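Local coordinates for probable leucine/isoleucine/valine-binding protein (Rhodopirellula baltica, PDB 4KV7) that probably serves as a periplasmic binding protein for branched-chain amino acids such as leucine, isoleucine and valine, at residues 251-259 against 364-372. The protein carries 1 engineered substitution. Sequence-based numbering, arbitrary orientation. Where two conformers were deposited one is given.
Sequences VGADALQRS and LIGADSSQS. Engineered in segment 364-372: Ser369 (natural residue Gly).
The side-chain amide of Gln257 has the CG2 methyl of Ile365 over one face. That methyl stands above the amide carbon, with Gln257 CD 3.5 Å from Ile365 CG2. At the amide's nitrogen end, Gln257 NE2 donates to Ser369 O at 3.2 Å. The bond is bent (150° at the hydrogen), and the nitrogen sits above the carbonyl plane of Ser369. Water 2 also accepts from NE2 and lies within bonding distance of Gly366 O, although it has more acceptors in reach than protons.

At chi1 178° the chain of Gln257 leaves trans to N and runs on extended, which carries the amide out to the hairpin turn between strands 361-365 and 370-372. Ile365 passes it in the opposite direction. Its CD1 reaches the helix, 4.3 Å from Leu256 CD2 and 4.4 Å from Ala253 CB. Ser369, an engineered residue, contributes its backbone carbonyl here. That oxygen also accepts from Gly366 N (2.7 Å), a bond within the turn. With an alanine at Gln257, Ser369 O and water 2 would each lose a donor, and the CG2 methyl of Ile365 is likely to be left less covered.

Water 1 makes a second bridge, donating to Asp254 OD1 and bonding to Ser370 OG. The same hydroxyl bonds to His275, and Asp254 OD2 accepts from the backbone N of Phe301. Helix 253-260 links the parallel strands 244-247 and 268-271 in a beta-alpha-beta crossover. The contact thus joins this helix to the C-terminal hairpin at the edge of the mixed sheet. Its chemistry is mixed: a small apolar patch around Ile365, one direct amide bond to a backbone carbonyl, one clear water bridge through water 1 and a second, less certain one. Much of the polar link probably runs through ordered water.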
loop_
_atom_site.group_PDB
_atom_site.type_symbol
_atom_site.label_atom_id
_atom_site.label_comp_id
_atom_site.label_asym_id
_atom_site.label_seq_id
_atom_site.Cartn_x
_atom_site.Cartn_y
_atom_site.Cartn_z
ATOM N N VAL A 251 6.720 -2.613 -0.048
ATOM C CA VAL A 251 7.768 -3.372 -0.729
ATOM C C VAL A 251 7.172 -4.351 -1.730
ATOM O O VAL A 251 7.697 -4.514 -2.828
ATOM C CB VAL A 251 8.657 -4.122 0.291
ATOM C CG1 VAL A 251 9.646 -5.047 -0.412
ATOM C CG2 VAL A 251 9.392 -3.130 1.174
ATOM N N GLY A 252 6.074 -4.996 -1.347
ATOM C CA GLY A 252 5.457 -6.033 -2.156
ATOM C C GLY A 252 6.012 -7.388 -1.776
ATOM O O GLY A 252 6.942 -7.893 -2.412
ATOM N N ALA A 253 5.470 -7.963 -0.704
ATOM C CA ALA A 253 6.032 -9.180 -0.122
ATOM C C ALA A 253 5.936 -10.364 -1.065
ATOM O O ALA A 253 6.797 -11.235 -1.053
ATOM C CB ALA A 253 5.353 -9.497 1.206
ATOM N N ASP A 254 4.888 -10.406 -1.875
ATOM C CA ASP A 254 4.748 -11.508 -2.817
ATOM C C ASP A 254 5.793 -11.423 -3.924
ATOM O O ASP A 254 6.435 -12.415 -4.260
ATOM C CB ASP A 254 3.326 -11.554 -3.357
ATOM C CG ASP A 254 2.315 -11.800 -2.258
ATOM O OD1 ASP A 254 2.333 -12.914 -1.700
ATOM O OD2 ASP A 254 1.521 -10.881 -1.944
ATOM N N ALA A 255 5.999 -10.223 -4.449
ATOM C CA ALA A 255 7.039 -10.023 -5.455
ATOM C C ALA A 255 8.435 -10.247 -4.872
ATOM O O ALA A 255 9.327 -10.781 -5.541
ATOM C CB ALA A 255 6.938 -8.646 -6.057
ATOM N N LEU A 256 8.627 -9.837 -3.627
ATOM C CA LEU A 256 9.902 -10.021 -2.957
ATOM C C LEU A 256 10.231 -11.501 -2.813
ATOM O O LEU A 256 11.352 -11.937 -3.108
ATOM C CB LEU A 256 9.840 -9.362 -1.583
ATOM C CG LEU A 256 11.110 -9.430 -0.736
ATOM C CD1 LEU A 256 12.199 -8.518 -1.285
ATOM C CD2 LEU A 256 10.795 -9.066 0.700
ATOM N N GLN A 257 9.249 -12.293 -2.390
ATOM C CA GLN A 257 9.456 -13.725 -2.216
ATOM C C GLN A 257 9.749 -14.405 -3.551
ATOM O O GLN A 257 10.605 -15.286 -3.632
ATOM C CB GLN A 257 8.253 -14.380 -1.532
ATOM C CG GLN A 257 8.426 -15.889 -1.371
ATOM C CD GLN A 257 7.410 -16.516 -0.439
ATOM O OE1 GLN A 257 6.288 -16.024 -0.300
ATOM N NE2 GLN A 257 7.802 -17.610 0.211
ATOM N N ARG A 258 9.044 -13.993 -4.600
ATOM C CA ARG A 258 9.243 -14.561 -5.927
ATOM C C ARG A 258 10.660 -14.291 -6.426
ATOM O O ARG A 258 11.288 -15.160 -7.029
ATOM C CB ARG A 258 8.206 -13.996 -6.905
ATOM C CG ARG A 258 8.210 -14.580 -8.301
ATOM C CD ARG A 258 7.136 -13.897 -9.149
ATOM N NE ARG A 258 6.041 -13.389 -8.317
ATOM C CZ ARG A 258 5.646 -12.118 -8.279
ATOM N NH1 ARG A 258 6.245 -11.205 -9.035
ATOM N NH2 ARG A 258 4.647 -11.759 -7.485
ATOM N N SER A 259 11.166 -13.091 -6.174
ATOM C CA SER A 259 12.502 -12.727 -6.631
ATOM C C SER A 259 13.595 -13.453 -5.853
ATOM O O SER A 259 14.587 -13.899 -6.432
ATOM C CB SER A 259 12.704 -11.215 -6.520
ATOM O OG SER A 259 14.031 -10.873 -6.897
ATOM N N LEU A 364 5.252 -13.722 8.254
ATOM C CA LEU A 364 6.568 -14.322 8.178
ATOM C C LEU A 364 6.671 -15.076 6.862
ATOM O O LEU A 364 5.854 -15.957 6.568
ATOM C CB LEU A 364 6.767 -15.287 9.346
ATOM C CG LEU A 364 8.088 -16.060 9.356
ATOM C CD1 LEU A 364 9.280 -15.112 9.492
ATOM C CD2 LEU A 364 8.106 -17.121 10.454
ATOM N N ILE A 365 7.660 -14.718 6.054
ATOM C CA ILE A 365 7.868 -15.396 4.787
ATOM C C ILE A 365 8.659 -16.670 5.039
ATOM O O ILE A 365 9.700 -16.645 5.696
ATOM C CB ILE A 365 8.610 -14.494 3.787
ATOM C CG1 ILE A 365 7.822 -13.202 3.559
ATOM C CG2 ILE A 365 8.841 -15.236 2.475
ATOM C CD1 ILE A 365 8.517 -12.205 2.641
ATOM N N GLY A 366 8.157 -17.788 4.522
ATOM C CA GLY A 366 8.797 -19.074 4.709
ATOM C C GLY A 366 9.421 -19.562 3.419
ATOM O O GLY A 366 9.772 -18.762 2.553
ATOM N N ALA A 367 9.563 -20.878 3.297
ATOM C CA ALA A 367 10.158 -21.493 2.115
ATOM C C ALA A 367 9.325 -21.288 0.848
ATOM O O ALA A 367 9.862 -20.942 -0.206
ATOM C CB ALA A 367 10.395 -22.990 2.359
ATOM N N ASP A 368 8.016 -21.495 0.961
ATOM C CA ASP A 368 7.151 -21.561 -0.210
ATOM C C ASP A 368 5.979 -20.585 -0.150
ATOM O O ASP A 368 5.292 -20.372 -1.152
ATOM C CB ASP A 368 6.598 -22.979 -0.363
ATOM C CG ASP A 368 7.690 -24.022 -0.490
ATOM O OD1 ASP A 368 8.511 -23.915 -1.424
ATOM O OD2 ASP A 368 7.730 -24.948 0.350
ATOM N N SER A 369 5.749 -20.005 1.022
ATOM C CA SER A 369 4.584 -19.162 1.243
ATOM C C SER A 369 4.892 -18.173 2.347
ATOM O O SER A 369 6.025 -18.103 2.824
ATOM C CB SER A 369 3.394 -20.022 1.666
ATOM O OG SER A 369 3.679 -20.711 2.878
ATOM N N SER A 370 3.885 -17.404 2.747
ATOM C CA SER A 370 3.986 -16.618 3.965
ATOM C C SER A 370 2.812 -16.973 4.866
ATOM O O SER A 370 1.816 -17.540 4.406
ATOM C CB SER A 370 4.001 -15.118 3.662
ATOM O OG SER A 370 2.720 -14.650 3.269
ATOM N N GLN A 371 2.941 -16.666 6.151
ATOM C CA GLN A 371 1.881 -16.925 7.115
ATOM C C GLN A 371 1.802 -15.775 8.101
ATOM O O GLN A 371 2.787 -15.073 8.335
ATOM C CB GLN A 371 2.151 -18.225 7.883
ATOM C CG GLN A 371 2.071 -19.489 7.043
ATOM C CD GLN A 371 2.189 -20.751 7.878
ATOM O OE1 GLN A 371 2.681 -20.719 9.007
ATOM N NE2 GLN A 371 1.732 -21.871 7.328
ATOM N N SER A 372 0.629 -15.596 8.702
ATOM C CA SER A 372 0.462 -14.595 9.744
ATOM C C SER A 372 1.452 -14.847 10.877
ATOM O O SER A 372 1.736 -15.994 11.228
ATOM C CB SER A 372 -0.972 -14.600 10.271
ATOM O OG SER A 372 -1.292 -15.844 10.871
HETATM O O HOH W 1 2.948 -14.228 0.631
HETATM O O HOH W 2 10.766 -17.955 0.146
#